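Local coordinates for poly A polymerase (Aquifex aeolicus, PDB 4WBY), which adds the terminal adenosine to tRNAs ending in CC, using ATP, and so completes their 3' CCA end, at residues L57-N68 with A78-F89. Sequence-based numbering, arbitrary orientation.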
# COMPACT_ATOMS: atom_id res chain seq x y z
N LEU A 57 19.51 23.04 -8.09
CA LEU A 57 20.18 21.89 -8.69
C LEU A 57 19.21 21.18 -9.65
O LEU A 57 19.57 20.85 -10.79
CB LEU A 57 20.69 20.92 -7.61
CG LEU A 57 21.63 19.81 -8.09
CD1 LEU A 57 22.48 19.33 -6.94
CD2 LEU A 57 20.88 18.62 -8.68
N ALA A 58 17.99 20.95 -9.19
CA ALA A 58 16.97 20.28 -10.00
C ALA A 58 16.67 21.07 -11.27
O ALA A 58 16.51 20.49 -12.35
CB ALA A 58 15.68 20.10 -9.20
N LYS A 59 16.57 22.39 -11.15
CA LYS A 59 16.25 23.21 -12.31
C LYS A 59 17.35 23.13 -13.36
O LYS A 59 17.08 23.13 -14.56
CB LYS A 59 16.01 24.67 -11.88
CG LYS A 59 14.67 24.88 -11.18
CD LYS A 59 14.55 26.26 -10.56
CE LYS A 59 14.62 27.37 -11.59
NZ LYS A 59 14.40 28.69 -10.93
N GLU A 60 18.60 23.04 -12.92
CA GLU A 60 19.71 22.93 -13.87
C GLU A 60 19.74 21.56 -14.55
O GLU A 60 19.96 21.47 -15.76
CB GLU A 60 21.04 23.22 -13.18
CG GLU A 60 22.27 23.02 -14.06
CD GLU A 60 22.31 23.95 -15.27
OE1 GLU A 60 21.61 24.98 -15.27
OE2 GLU A 60 23.06 23.65 -16.23
N LEU A 61 19.53 20.50 -13.77
CA LEU A 61 19.43 19.17 -14.36
C LEU A 61 18.29 19.13 -15.39
O LEU A 61 18.44 18.59 -16.49
CB LEU A 61 19.21 18.12 -13.27
CG LEU A 61 19.13 16.66 -13.75
CD1 LEU A 61 20.48 16.18 -14.30
CD2 LEU A 61 18.62 15.73 -12.64
N ALA A 62 17.16 19.72 -15.03
CA ALA A 62 16.00 19.74 -15.92
C ALA A 62 16.29 20.50 -17.21
O ALA A 62 15.88 20.07 -18.29
CB ALA A 62 14.81 20.34 -15.21
N ARG A 63 16.97 21.63 -17.09
CA ARG A 63 17.34 22.43 -18.26
C ARG A 63 18.21 21.61 -19.22
O ARG A 63 17.99 21.61 -20.44
CB ARG A 63 18.08 23.69 -17.82
CG ARG A 63 18.46 24.62 -18.96
CD ARG A 63 19.42 25.72 -18.52
NE ARG A 63 20.75 25.20 -18.22
CZ ARG A 63 21.67 24.93 -19.15
NH1 ARG A 63 21.39 25.14 -20.43
NH2 ARG A 63 22.85 24.45 -18.80
N ARG A 64 19.19 20.91 -18.66
CA ARG A 64 20.09 20.13 -19.50
C ARG A 64 19.37 18.99 -20.21
O ARG A 64 19.74 18.63 -21.33
CB ARG A 64 21.24 19.59 -18.67
CG ARG A 64 22.10 20.69 -18.11
CD ARG A 64 23.31 20.15 -17.37
NE ARG A 64 24.02 21.22 -16.70
CZ ARG A 64 25.21 21.10 -16.13
NH1 ARG A 64 25.85 19.94 -16.16
NH2 ARG A 64 25.77 22.14 -15.54
N HIS A 65 18.33 18.45 -19.58
CA HIS A 65 17.59 17.34 -20.18
C HIS A 65 16.33 17.77 -20.93
O HIS A 65 15.63 16.94 -21.51
CB HIS A 65 17.25 16.31 -19.10
CG HIS A 65 18.43 15.49 -18.70
ND1 HIS A 65 18.72 14.28 -19.29
CD2 HIS A 65 19.43 15.73 -17.82
CE1 HIS A 65 19.83 13.79 -18.76
NE2 HIS A 65 20.28 14.66 -17.87
N GLY A 66 16.06 19.07 -20.94
CA GLY A 66 14.89 19.60 -21.64
C GLY A 66 13.56 19.12 -21.07
O GLY A 66 12.61 18.91 -21.84
N VAL A 67 13.48 18.95 -19.75
CA VAL A 67 12.22 18.50 -19.14
C VAL A 67 11.62 19.55 -18.21
O VAL A 67 12.33 20.42 -17.69
CB VAL A 67 12.39 17.18 -18.34
CG1 VAL A 67 12.84 16.05 -19.26
CG2 VAL A 67 13.36 17.36 -17.15
N ASN A 68 10.31 19.46 -18.00
CA ASN A 68 9.62 20.31 -17.04
C ASN A 68 10.10 19.98 -15.64
O ASN A 68 10.51 18.84 -15.35
CB ASN A 68 8.10 20.13 -17.16
CG ASN A 68 7.31 21.25 -16.47
OD1 ASN A 68 7.80 22.36 -16.31
ND2 ASN A 68 6.07 20.95 -16.08
N ALA A 78 11.94 19.89 -5.29
CA ALA A 78 11.53 19.94 -6.70
C ALA A 78 11.41 18.54 -7.26
O ALA A 78 12.12 17.63 -6.84
CB ALA A 78 12.52 20.77 -7.52
N HIS A 79 10.52 18.37 -8.22
CA HIS A 79 10.29 17.08 -8.86
C HIS A 79 10.40 17.22 -10.37
O HIS A 79 10.01 18.24 -10.94
CB HIS A 79 8.91 16.52 -8.49
CG HIS A 79 8.70 16.34 -7.02
ND1 HIS A 79 8.44 17.39 -6.17
CD2 HIS A 79 8.72 15.23 -6.25
CE1 HIS A 79 8.30 16.93 -4.94
NE2 HIS A 79 8.47 15.62 -4.96
N LEU A 80 10.97 16.20 -11.01
CA LEU A 80 11.02 16.13 -12.46
C LEU A 80 11.12 14.68 -12.89
O LEU A 80 11.40 13.80 -12.08
CB LEU A 80 12.19 16.95 -13.03
CG LEU A 80 13.57 16.52 -12.55
CD1 LEU A 80 14.62 16.67 -13.64
CD2 LEU A 80 13.97 17.35 -11.34
N LYS A 81 10.86 14.43 -14.16
CA LYS A 81 10.92 13.09 -14.71
C LYS A 81 11.86 13.11 -15.91
O LYS A 81 11.76 14.00 -16.76
CB LYS A 81 9.53 12.60 -15.12
CG LYS A 81 9.48 11.13 -15.53
CD LYS A 81 8.05 10.65 -15.76
CE LYS A 81 8.02 9.16 -16.10
NZ LYS A 81 6.63 8.64 -16.27
N ILE A 82 12.78 12.16 -15.98
CA ILE A 82 13.66 12.01 -17.12
C ILE A 82 13.51 10.58 -17.62
O ILE A 82 13.89 9.63 -16.93
CB ILE A 82 15.13 12.33 -16.77
CG1 ILE A 82 15.28 13.78 -16.33
CG2 ILE A 82 16.02 12.08 -17.99
CD1 ILE A 82 16.67 14.13 -15.82
N GLY A 83 12.95 10.42 -18.82
CA GLY A 83 12.63 9.10 -19.31
C GLY A 83 11.72 8.40 -18.31
O GLY A 83 10.72 8.96 -17.88
N LYS A 84 12.09 7.19 -17.89
CA LYS A 84 11.29 6.43 -16.94
C LYS A 84 11.58 6.77 -15.48
O LYS A 84 10.92 6.27 -14.57
CB LYS A 84 11.51 4.93 -17.17
CG LYS A 84 11.03 4.44 -18.52
CD LYS A 84 9.51 4.46 -18.58
CE LYS A 84 9.00 3.94 -19.92
NZ LYS A 84 7.52 3.85 -19.94
N LEU A 85 12.58 7.62 -15.25
CA LEU A 85 12.99 7.98 -13.88
C LEU A 85 12.22 9.15 -13.30
O LEU A 85 12.25 10.26 -13.85
CB LEU A 85 14.47 8.32 -13.85
CG LEU A 85 15.45 7.18 -14.05
CD1 LEU A 85 16.85 7.76 -14.21
CD2 LEU A 85 15.39 6.23 -12.86
N LYS A 86 11.55 8.93 -12.18
CA LYS A 86 10.91 10.02 -11.45
C LYS A 86 11.86 10.47 -10.35
O LYS A 86 12.23 9.67 -9.48
CB LYS A 86 9.57 9.59 -10.86
CG LYS A 86 8.54 9.29 -11.94
CD LYS A 86 7.21 8.85 -11.34
CE LYS A 86 6.59 9.96 -10.51
NZ LYS A 86 5.23 9.60 -10.01
N LEU A 87 12.25 11.74 -10.39
CA LEU A 87 13.25 12.28 -9.49
C LEU A 87 12.67 13.30 -8.52
O LEU A 87 11.88 14.17 -8.90
CB LEU A 87 14.39 12.92 -10.29
CG LEU A 87 15.00 12.06 -11.39
CD1 LEU A 87 15.99 12.89 -12.19
CD2 LEU A 87 15.67 10.80 -10.82
N GLU A 88 13.08 13.21 -7.27
CA GLU A 88 12.78 14.23 -6.28
C GLU A 88 14.09 14.76 -5.71
O GLU A 88 14.99 13.97 -5.41
CB GLU A 88 11.91 13.68 -5.15
CG GLU A 88 11.77 14.65 -4.00
CD GLU A 88 11.10 14.04 -2.79
OE1 GLU A 88 9.90 13.71 -2.89
OE2 GLU A 88 11.78 13.89 -1.75
N PHE A 89 14.18 16.07 -5.57
CA PHE A 89 15.32 16.73 -4.95
C PHE A 89 14.84 17.54 -3.76
O PHE A 89 13.96 18.38 -3.90
CB PHE A 89 16.04 17.64 -5.95
CG PHE A 89 16.72 16.89 -7.04
CD1 PHE A 89 16.02 16.49 -8.17
CD2 PHE A 89 18.06 16.54 -6.93
CE1 PHE A 89 16.66 15.78 -9.16
CE2 PHE A 89 18.69 15.82 -7.92
CZ PHE A 89 17.99 15.45 -9.04
O HOH W 1 9.49 16.43 -15.74
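Ile-82 lays its CD1 over one face of the His-65 imidazole, 3.8 Å from the ring centroid and 19° off the normal, a CH-pi contact displaced toward the rim near His-65 CG. At the edge of this ring, in its plane, lies Leu-61 O, and NE2 hydrogen-bonds to Glu-15 of helix 7-22, which should fix the ring's rotation. The Phe-89 ring receives three helix groups, each placed obliquely to it: Leu-57 CD2 comes to 3.6 Å from CE2, Leu-61 CD2 to 3.7 Å from CZ, and the methyl of Ala-58 lies near CD1, while Phe-48 of the adjoining strand 45-51 stacks with the ring. Leu-61 also brings CD2 against Leu-87 CD1 and Ile-82 CD1, its chi1 of -178° swinging CG away from the backbone N. Here helix 54-65 packs on the hairpin of strands 77-82 and 85-91, closed by a type II' turn, within the mixed sheet of the nucleotidyltransferase head domain. Segment 57-65 of the helix runs nearly parallel to strand 78-82, their axes 19° apart and 8.6 Å at closest approach. Small residues permit close packing at one end, where Ala-58 CB is 3.6 Å from Ala-78 CB. Leu-80 points CD2 at Ala-58 CB and CD1 at Ala-62 CB and Val-67 CG2. At Gly-66, with positive phi, a Schellman motif turns the chain so that Val-67 packs back onto the hairpin, its CG1 3.4 Å from Lys-81 O. Beyond it, a water bridges the backbones, donating to Asn-68 O (2.6 Å) and accepting from Lys-81 N. On the hairpin's other side, His-79 NE2 hydrogen-bonds Glu-88 OE1, near Asp-47, an inferred magnesium ligand.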